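Local coordinates for protein prolyl-tRNA synthetase (Giardia lamblia ATCC 50803, PDB 3IAL) that probably joins L-proline to tRNA(Pro) at the expense of ATP, by way of the prolyl-adenylate bound in this structure, at residues 458-467 with 503-514; 301-309 with 321-332. All blocks are in the same frame, centred on the assembly; numbering follows the deposited sequence.

Contact 1: 458-467 with 503-514; sequences GLARFPFYTT and LSGKPAVCYMYC
Arg461 reaches across to two tyrosines of the neighbouring antiparallel strand. With CG anti to the backbone N (chi1 -174°) and the chain extended as far as NE, its CG sits over one face of the Tyr513 ring in a CH-pi contact, 4.0 Å from the centroid. Further out, the guanidinium lies flat on Tyr511, planes 21° apart, and CZ stands 4.0 Å from that ring's centroid, a cation-pi stack in which NH2 comes nearest, offset toward the rim. NE gives a weak bond to Tyr513 OH. Glu493 takes a salt bridge from Arg461 NH2 and bonds Tyr513 OH, and Asn442 holds NH1, so both terminal nitrogens are held while Tyr511 lies over one face of the guanidinium. Glu499 fixes the hydroxyl of that stacked ring.

The other face of the strand pair is apolar. Met512 CB lies over one face of the Phe462 ring, 3.6 Å from CZ, while Cys514 CB meets that ring's edge. With CG anti to the carbonyl carbon (chi1 -79°), Met512 lays CG against Phe464 CD2 (3.5 Å). Leu503 CD1 touches CE1 of both phenylalanines.

Backbone bonds join Ala460 to Cys514 and Phe462 to Met512 in both directions. Phe464 N bonds Cys510 O, but Phe464 O receives Val509 N at 3.0 Å and Cys510 N only weakly, a classic beta bulge. Beyond it, Tyr465 CD2 lies 3.5 Å from Ser504 OG, whose hydroxyl accepts from Lys506 N in an ST turn.

Both segments belong to the C-terminal domain of archaeal- and eukaryotic-type prolyl-tRNA synthetases. Strand 459-464 has strand 440-442 parallel on its far edge, strand 510-515 is flanked by strand 485-489, and Ile449 of helix 446-455 packs on Ala460, Phe462, Leu503 and Cys514.

Contact 2: 301-309 with 321-332; sequences HVVIIPIGC and VLGKVNEIADTL
Ile304 faces helix 315-334 from strand 302-307 and meets it with CB, CG2 and CD1. Its CB is 4.2 Å from Val325 CG1. From there CG2, anti to the backbone N, closes to 3.7 Å of the same Val325 CG1 and also touches Val325 CG2; the valine and isoleucine point oppositely and overlap along their flanks. The CG1 branch leads the other way: with chi2 at -177° it runs extended, carrying CD1 to Ile328 CG2 at 3.5 Å and to Ala329 CB at 4.0 Å, one helical turn beyond Val325.

Toward the strand's C-terminal end, Pro306 CG meets Leu322 CD2 at 3.6 Å, the leucine lying roughly perpendicular to the proline, and Cys309 SG rests on Val321 CG1. At the other end Val302 CG1 approaches Leu332 CD1 at 4.2 Å.

Strand and helix run almost antiparallel, 169° between directions and 9.0 Å between axes, as expected for the first half of a beta-alpha-beta unit in an anticodon-binding domain. The side-chain pairs that meet here are all apolar and the two segments share no hydrogen bond, so van der Waals contact and the hydrophobic effect hold them together.

In the fold
From the N terminus, the chain first builds the class II synthetase core, which carries the prolyl-adenylate, and then enters the anticodon-binding domain. There contact 2 closes a short loop of 11 residues, joining the first strand of that domain's sheet to helix 315-334 before the chain goes on to strand 340-342. Contact 1 comes later, in the C-terminal region, where it pairs two strands and closes a longer excursion of 35 residues that includes helix 472-482 and strand 485-489. The two loops lie in series, neither nested nor crossed. Their centres are about 57 Å apart, on opposite sides of the chain's centre, and the two contacts do not touch.

Contact 1: 458-467 with 503-514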
loop_
_atom_site.group_PDB
_atom_site.type_symbol
_atom_site.label_atom_id
_atom_site.label_comp_id
_atom_site.label_asym_id
_atom_site.label_seq_id
_atom_site.Cartn_x
_atom_site.Cartn_y
_atom_site.Cartn_z
ATOM N N GLY B 458 -1.394 24.760 -24.569
ATOM C CA GLY B 458 -2.121 25.006 -23.330
ATOM C C GLY B 458 -3.620 25.066 -23.560
ATOM O O GLY B 458 -4.147 24.467 -24.502
ATOM N N LEU B 459 -4.303 25.802 -22.690
ATOM C CA LEU B 459 -5.756 25.906 -22.731
ATOM C C LEU B 459 -6.168 27.190 -23.452
ATOM O O LEU B 459 -5.588 28.253 -23.214
ATOM C CB LEU B 459 -6.318 25.883 -21.307
ATOM C CG LEU B 459 -6.141 24.543 -20.571
ATOM C CD1 LEU B 459 -5.984 24.730 -19.051
ATOM C CD2 LEU B 459 -7.303 23.597 -20.891
ATOM N N ALA B 460 -7.147 27.070 -24.346
ATOM C CA ALA B 460 -7.773 28.221 -25.003
ATOM C C ALA B 460 -9.138 28.437 -24.369
ATOM O O ALA B 460 -10.010 27.566 -24.440
ATOM C CB ALA B 460 -7.916 27.979 -26.499
ATOM N N ARG B 461 -9.305 29.596 -23.741
ATOM C CA ARG B 461 -10.507 29.932 -22.993
ATOM C C ARG B 461 -11.351 30.889 -23.822
ATOM O O ARG B 461 -10.836 31.850 -24.372
ATOM C CB ARG B 461 -10.109 30.578 -21.670
ATOM C CG ARG B 461 -11.252 30.860 -20.712
ATOM C CD ARG B 461 -10.691 31.444 -19.442
ATOM N NE ARG B 461 -11.721 31.857 -18.490
ATOM C CZ ARG B 461 -12.276 33.069 -18.437
ATOM N NH1 ARG B 461 -11.938 34.016 -19.305
ATOM N NH2 ARG B 461 -13.195 33.333 -17.510
ATOM N N PHE B 462 -12.642 30.611 -23.936
ATOM C CA PHE B 462 -13.506 31.402 -24.805
ATOM C C PHE B 462 -14.956 31.363 -24.350
ATOM O O PHE B 462 -15.447 30.314 -23.923
ATOM C CB PHE B 462 -13.393 30.926 -26.261
ATOM C CG PHE B 462 -13.802 29.482 -26.486
ATOM C CD1 PHE B 462 -15.077 29.167 -26.936
ATOM C CD2 PHE B 462 -12.899 28.452 -26.297
ATOM C CE1 PHE B 462 -15.451 27.844 -27.165
ATOM C CE2 PHE B 462 -13.263 27.127 -26.529
ATOM C CZ PHE B 462 -14.539 26.824 -26.962
ATOM N N PRO B 463 -15.653 32.512 -24.435
ATOM C CA PRO B 463 -17.084 32.479 -24.130
ATOM C C PRO B 463 -17.810 31.621 -25.167
ATOM O O PRO B 463 -17.427 31.615 -26.346
ATOM C CB PRO B 463 -17.520 33.950 -24.199
ATOM C CG PRO B 463 -16.418 34.674 -24.908
ATOM C CD PRO B 463 -15.174 33.850 -24.831
ATOM N N PHE B 464 -18.830 30.897 -24.721
ATOM C CA PHE B 464 -19.503 29.914 -25.557
ATOM C C PHE B 464 -20.989 29.869 -25.207
ATOM O O PHE B 464 -21.362 30.078 -24.054
ATOM C CB PHE B 464 -18.835 28.547 -25.354
ATOM C CG PHE B 464 -19.278 27.487 -26.319
ATOM C CD1 PHE B 464 -19.060 27.624 -27.678
ATOM C CD2 PHE B 464 -19.879 26.323 -25.854
ATOM C CE1 PHE B 464 -19.458 26.621 -28.571
ATOM C CE2 PHE B 464 -20.278 25.327 -26.722
ATOM C CZ PHE B 464 -20.069 25.474 -28.089
ATOM N N TYR B 465 -21.821 29.573 -26.203
ATOM C CA TYR B 465 -23.272 29.760 -26.098
ATOM C C TYR B 465 -24.061 28.666 -25.352
ATOM O O TYR B 465 -25.231 28.872 -25.040
ATOM C CB TYR B 465 -23.868 29.952 -27.500
ATOM C CG TYR B 465 -24.138 28.665 -28.246
ATOM C CD1 TYR B 465 -25.412 28.087 -28.233
ATOM C CD2 TYR B 465 -23.131 28.022 -28.953
ATOM C CE1 TYR B 465 -25.669 26.915 -28.910
ATOM C CE2 TYR B 465 -23.379 26.844 -29.627
ATOM C CZ TYR B 465 -24.653 26.298 -29.607
ATOM O OH TYR B 465 -24.907 25.121 -30.270
ATOM N N THR B 466 -23.449 27.514 -25.082
ATOM C CA THR B 466 -24.168 26.415 -24.446
ATOM C C THR B 466 -23.258 25.441 -23.688
ATOM O O THR B 466 -22.092 25.260 -24.026
ATOM C CB THR B 466 -24.966 25.603 -25.486
ATOM O OG1 THR B 466 -25.787 24.649 -24.813
ATOM C CG2 THR B 466 -24.025 24.860 -26.451
ATOM N N THR B 467 -23.811 24.817 -22.657
ATOM C CA THR B 467 -23.140 23.729 -21.964
ATOM C C THR B 467 -23.855 22.421 -22.262
ATOM O O THR B 467 -23.529 21.391 -21.678
ATOM C CB THR B 467 -23.132 23.952 -20.442
ATOM O OG1 THR B 467 -24.476 23.893 -19.936
ATOM C CG2 THR B 467 -22.501 25.289 -20.109
ATOM N N LEU B 503 -17.812 31.510 -31.057
ATOM C CA LEU B 503 -17.947 30.658 -32.232
ATOM C C LEU B 503 -19.231 30.893 -33.035
ATOM O O LEU B 503 -19.186 30.913 -34.262
ATOM C CB LEU B 503 -17.815 29.189 -31.833
ATOM C CG LEU B 503 -16.511 28.827 -31.108
ATOM C CD1 LEU B 503 -16.429 27.331 -30.881
ATOM C CD2 LEU B 503 -15.268 29.321 -31.860
ATOM N N SER B 504 -20.356 31.080 -32.349
ATOM C CA SER B 504 -21.669 31.208 -32.997
ATOM C C SER B 504 -22.171 32.643 -33.085
ATOM O O SER B 504 -23.047 32.942 -33.900
ATOM C CB SER B 504 -22.713 30.385 -32.230
ATOM O OG SER B 504 -22.922 30.904 -30.921
ATOM N N GLY B 505 -21.644 33.523 -32.237
ATOM C CA GLY B 505 -22.145 34.891 -32.132
ATOM C C GLY B 505 -23.345 35.057 -31.207
ATOM O O GLY B 505 -23.755 36.187 -30.923
ATOM N N LYS B 506 -23.901 33.941 -30.733
ATOM C CA LYS B 506 -25.053 33.944 -29.827
ATOM C C LYS B 506 -24.643 34.405 -28.427
ATOM O O LYS B 506 -23.450 34.542 -28.153
ATOM C CB LYS B 506 -25.673 32.542 -29.761
ATOM C CG LYS B 506 -26.228 32.046 -31.087
ATOM C CD LYS B 506 -26.891 30.687 -30.923
ATOM C CE LYS B 506 -27.225 30.057 -32.265
ATOM N NZ LYS B 506 -27.520 28.597 -32.127
ATOM N N PRO B 507 -25.625 34.648 -27.533
ATOM C CA PRO B 507 -25.261 35.071 -26.181
ATOM C C PRO B 507 -24.458 33.995 -25.452
ATOM O O PRO B 507 -24.765 32.805 -25.591
ATOM C CB PRO B 507 -26.615 35.291 -25.497
ATOM C CG PRO B 507 -27.596 35.456 -26.610
ATOM C CD PRO B 507 -27.089 34.599 -27.711
ATOM N N ALA B 508 -23.433 34.412 -24.710
ATOM C CA ALA B 508 -22.575 33.472 -23.996
ATOM C C ALA B 508 -23.195 33.096 -22.655
ATOM O O ALA B 508 -23.701 33.962 -21.938
ATOM C CB ALA B 508 -21.187 34.064 -23.787
ATOM N N VAL B 509 -23.159 31.804 -22.327
ATOM C CA VAL B 509 -23.613 31.314 -21.017
ATOM C C VAL B 509 -22.477 30.735 -20.162
ATOM O O VAL B 509 -22.704 30.382 -19.014
ATOM C CB VAL B 509 -24.718 30.236 -21.159
ATOM C CG1 VAL B 509 -25.900 30.783 -21.932
ATOM C CG2 VAL B 509 -24.173 28.975 -21.834
ATOM N N CYS B 510 -21.268 30.635 -20.714
ATOM C CA CYS B 510 -20.120 30.074 -19.990
ATOM C C CYS B 510 -18.821 30.376 -20.728
ATOM O O CYS B 510 -18.848 30.844 -21.873
ATOM C CB CYS B 510 -20.260 28.555 -19.858
ATOM S SG CYS B 510 -20.113 27.660 -21.451
ATOM N N TYR B 511 -17.692 30.101 -20.073
ATOM C CA TYR B 511 -16.388 30.080 -20.741
ATOM C C TYR B 511 -15.942 28.632 -20.895
ATOM O O TYR B 511 -15.710 27.934 -19.905
ATOM C CB TYR B 511 -15.337 30.865 -19.957
ATOM C CG TYR B 511 -15.742 32.286 -19.674
ATOM C CD1 TYR B 511 -15.613 33.276 -20.643
ATOM C CD2 TYR B 511 -16.264 32.641 -18.436
ATOM C CE1 TYR B 511 -16.002 34.589 -20.385
ATOM C CE2 TYR B 511 -16.646 33.940 -18.164
ATOM C CZ TYR B 511 -16.516 34.909 -19.138
ATOM O OH TYR B 511 -16.903 36.191 -18.851
ATOM N N MET B 512 -15.844 28.176 -22.136
ATOM C CA MET B 512 -15.329 26.848 -22.406
ATOM C C MET B 512 -13.814 26.908 -22.469
ATOM O O MET B 512 -13.231 27.977 -22.710
ATOM C CB MET B 512 -15.892 26.280 -23.713
ATOM C CG MET B 512 -17.296 25.733 -23.587
ATOM S SD MET B 512 -17.405 24.385 -22.390
ATOM C CE MET B 512 -19.066 23.798 -22.697
ATOM N N TYR B 513 -13.198 25.753 -22.223
ATOM C CA TYR B 513 -11.766 25.561 -22.357
ATOM C C TYR B 513 -11.493 24.462 -23.365
ATOM O O TYR B 513 -12.017 23.343 -23.247
ATOM C CB TYR B 513 -11.139 25.164 -21.027
ATOM C CG TYR B 513 -11.126 26.252 -19.982
ATOM C CD1 TYR B 513 -9.966 26.954 -19.702
ATOM C CD2 TYR B 513 -12.267 26.551 -19.253
ATOM C CE1 TYR B 513 -9.940 27.937 -18.732
ATOM C CE2 TYR B 513 -12.256 27.533 -18.281
ATOM C CZ TYR B 513 -11.087 28.217 -18.016
ATOM O OH TYR B 513 -11.067 29.200 -17.057
ATOM N N CYS B 514 -10.642 24.782 -24.336
ATOM C CA CYS B 514 -10.294 23.869 -25.405
ATOM C C CYS B 514 -8.801 23.569 -25.294
ATOM O O CYS B 514 -8.023 24.446 -24.912
ATOM C CB CYS B 514 -10.629 24.526 -26.753
ATOM S SG CYS B 514 -9.745 23.904 -28.156
HETATM O O HOH W 1 -26.691 31.225 -25.917
#

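Contact 2: 301-309 with 321-332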
loop_
_atom_site.group_PDB
_atom_site.type_symbol
_atom_site.label_atom_id
_atom_site.label_comp_id
_atom_site.label_asym_id
_atom_site.label_seq_id
_atom_site.Cartn_x
_atom_site.Cartn_y
_atom_site.Cartn_z
ATOM N N HIS B 301 15.516 13.490 0.861
ATOM C CA HIS B 301 15.351 14.944 0.941
ATOM C C HIS B 301 16.693 15.662 0.809
ATOM O O HIS B 301 16.777 16.734 0.216
ATOM C CB HIS B 301 14.757 15.360 2.284
ATOM C CG HIS B 301 13.317 15.000 2.468
ATOM N ND1 HIS B 301 12.876 14.234 3.525
ATOM C CD2 HIS B 301 12.214 15.329 1.756
ATOM C CE1 HIS B 301 11.566 14.093 3.448
ATOM N NE2 HIS B 301 11.139 14.746 2.384
ATOM N N VAL B 302 17.729 15.073 1.400
ATOM C CA VAL B 302 19.022 15.735 1.570
ATOM C C VAL B 302 20.166 14.750 1.368
ATOM O O VAL B 302 20.191 13.686 1.973
ATOM C CB VAL B 302 19.164 16.320 2.987
ATOM C CG1 VAL B 302 20.552 16.933 3.182
ATOM C CG2 VAL B 302 18.073 17.348 3.263
ATOM N N VAL B 303 21.118 15.107 0.516
ATOM C CA VAL B 303 22.338 14.314 0.398
ATOM C C VAL B 303 23.491 15.112 1.001
ATOM O O VAL B 303 23.733 16.255 0.616
ATOM C CB VAL B 303 22.636 13.900 -1.056
ATOM C CG1 VAL B 303 22.726 15.125 -1.989
ATOM C CG2 VAL B 303 23.910 13.048 -1.106
ATOM N N ILE B 304 24.184 14.517 1.966
ATOM C CA ILE B 304 25.315 15.175 2.604
ATOM C C ILE B 304 26.576 14.599 1.995
ATOM O O ILE B 304 26.763 13.389 1.987
ATOM C CB ILE B 304 25.321 14.967 4.131
ATOM C CG1 ILE B 304 23.953 15.292 4.733
ATOM C CG2 ILE B 304 26.365 15.847 4.780
ATOM C CD1 ILE B 304 23.908 15.172 6.259
ATOM N N ILE B 305 27.438 15.466 1.477
ATOM C CA ILE B 305 28.643 15.031 0.783
ATOM C C ILE B 305 29.901 15.508 1.512
ATOM O O ILE B 305 30.154 16.708 1.596
ATOM C CB ILE B 305 28.661 15.535 -0.670
ATOM C CG1 ILE B 305 27.439 15.001 -1.429
ATOM C CG2 ILE B 305 29.953 15.092 -1.379
ATOM C CD1 ILE B 305 27.201 15.667 -2.780
ATOM N N PRO B 306 30.681 14.567 2.065
ATOM C CA PRO B 306 31.990 14.938 2.590
ATOM C C PRO B 306 32.922 15.319 1.442
ATOM O O PRO B 306 33.026 14.568 0.482
ATOM C CB PRO B 306 32.487 13.658 3.283
ATOM C CG PRO B 306 31.383 12.674 3.201
ATOM C CD PRO B 306 30.427 13.124 2.167
ATOM N N ILE B 307 33.562 16.483 1.524
ATOM C CA ILE B 307 34.489 16.914 0.480
ATOM C C ILE B 307 35.918 16.985 1.004
ATOM O O ILE B 307 36.147 17.141 2.211
ATOM C CB ILE B 307 34.087 18.270 -0.169
ATOM C CG1 ILE B 307 34.129 19.424 0.834
ATOM C CG2 ILE B 307 32.716 18.166 -0.810
ATOM C CD1 ILE B 307 33.787 20.776 0.213
ATOM N N GLY B 308 36.869 16.849 0.078
ATOM C CA GLY B 308 38.290 16.955 0.385
ATOM C C GLY B 308 38.869 15.861 1.262
ATOM O O GLY B 308 39.942 16.039 1.834
ATOM N N CYS B 309 38.173 14.731 1.373
ATOM C CA CYS B 309 38.681 13.590 2.133
ATOM C C CYS B 309 39.637 12.746 1.284
ATOM O O CYS B 309 39.697 12.892 0.061
ATOM C CB CYS B 309 37.530 12.735 2.661
ATOM S SG CYS B 309 36.497 13.564 3.910
ATOM N N VAL B 321 35.607 15.253 9.918
ATOM C CA VAL B 321 34.637 15.673 8.910
ATOM C C VAL B 321 33.525 14.642 8.835
ATOM O O VAL B 321 32.354 14.987 8.975
ATOM C CB VAL B 321 35.294 15.870 7.527
ATOM C CG1 VAL B 321 34.246 15.995 6.429
ATOM C CG2 VAL B 321 36.201 17.096 7.555
ATOM N N LEU B 322 33.904 13.378 8.652
ATOM C CA LEU B 322 32.941 12.280 8.578
ATOM C C LEU B 322 32.125 12.165 9.870
ATOM O O LEU B 322 30.931 11.868 9.829
ATOM C CB LEU B 322 33.642 10.955 8.256
ATOM C CG LEU B 322 34.267 10.839 6.856
ATOM C CD1 LEU B 322 35.087 9.557 6.729
ATOM C CD2 LEU B 322 33.213 10.895 5.763
ATOM N N GLY B 323 32.767 12.427 11.007
ATOM C CA GLY B 323 32.079 12.484 12.295
ATOM C C GLY B 323 30.985 13.543 12.378
ATOM O O GLY B 323 29.906 13.283 12.915
ATOM N N LYS B 324 31.253 14.737 11.856
ATOM C CA LYS B 324 30.271 15.823 11.902
ATOM C C LYS B 324 29.143 15.604 10.894
ATOM O O LYS B 324 27.992 15.920 11.179
ATOM C CB LYS B 324 30.941 17.179 11.659
ATOM C CG LYS B 324 30.041 18.393 11.925
ATOM C CD LYS B 324 29.696 18.580 13.401
ATOM C CE LYS B 324 30.918 18.934 14.239
ATOM N NZ LYS B 324 30.533 19.372 15.608
ATOM N N VAL B 325 29.483 15.078 9.716
ATOM C CA VAL B 325 28.480 14.676 8.727
ATOM C C VAL B 325 27.427 13.742 9.350
ATOM O O VAL B 325 26.236 13.886 9.077
ATOM C CB VAL B 325 29.146 14.028 7.478
ATOM C CG1 VAL B 325 28.140 13.237 6.648
ATOM C CG2 VAL B 325 29.823 15.102 6.622
ATOM N N ASN B 326 27.869 12.817 10.204
ATOM C CA ASN B 326 26.963 11.893 10.898
ATOM C C ASN B 326 26.061 12.589 11.920
ATOM O O ASN B 326 24.877 12.282 12.007
ATOM C CB ASN B 326 27.750 10.760 11.578
ATOM C CG ASN B 326 28.386 9.796 10.579
ATOM O OD1 ASN B 326 27.847 9.549 9.508
ATOM N ND2 ASN B 326 29.537 9.239 10.942
ATOM N N GLU B 327 26.620 13.526 12.683
ATOM C CA GLU B 327 25.836 14.307 13.644
ATOM C C GLU B 327 24.793 15.188 12.955
ATOM O O GLU B 327 23.711 15.410 13.503
ATOM C CB GLU B 327 26.740 15.189 14.509
ATOM C CG GLU B 327 27.682 14.431 15.434
ATOM C CD GLU B 327 28.629 15.361 16.173
ATOM O OE1 GLU B 327 28.172 16.432 16.631
ATOM O OE2 GLU B 327 29.829 15.028 16.292
ATOM N N ILE B 328 25.132 15.712 11.775
ATOM C CA ILE B 328 24.166 16.434 10.953
ATOM C C ILE B 328 23.080 15.468 10.467
ATOM O O ILE B 328 21.892 15.734 10.633
ATOM C CB ILE B 328 24.834 17.124 9.747
ATOM C CG1 ILE B 328 25.716 18.287 10.220
ATOM C CG2 ILE B 328 23.794 17.647 8.775
ATOM C CD1 ILE B 328 26.398 19.041 9.083
ATOM N N ALA B 329 23.493 14.340 9.895
ATOM C CA ALA B 329 22.538 13.338 9.423
ATOM C C ALA B 329 21.586 12.875 10.539
ATOM O O ALA B 329 20.378 12.795 10.321
ATOM C CB ALA B 329 23.267 12.148 8.804
ATOM N N ASP B 330 22.129 12.593 11.721
ATOM C CA ASP B 330 21.334 12.084 12.842
ATOM C C ASP B 330 20.304 13.101 13.338
ATOM O O ASP B 330 19.170 12.739 13.620
ATOM C CB ASP B 330 22.233 11.627 14.004
ATOM C CG ASP B 330 23.012 10.348 13.686
ATOM O OD1 ASP B 330 22.564 9.560 12.825
ATOM O OD2 ASP B 330 24.079 10.127 14.308
ATOM N N THR B 331 20.707 14.366 13.441
ATOM C CA THR B 331 19.783 15.452 13.777
ATOM C C THR B 331 18.661 15.591 12.730
ATOM O O THR B 331 17.478 15.618 13.078
ATOM C CB THR B 331 20.540 16.785 13.911
ATOM O OG1 THR B 331 21.444 16.703 15.016
ATOM C CG2 THR B 331 19.580 17.951 14.136
ATOM N N LEU B 332 19.033 15.663 11.452
ATOM C CA LEU B 332 18.042 15.783 10.373
ATOM C C LEU B 332 17.058 14.597 10.325
ATOM O O LEU B 332 15.877 14.787 10.032
ATOM C CB LEU B 332 18.723 15.951 9.012
ATOM C CG LEU B 332 19.642 17.159 8.814
ATOM C CD1 LEU B 332 20.084 17.217 7.359
ATOM C CD2 LEU B 332 18.985 18.472 9.239
#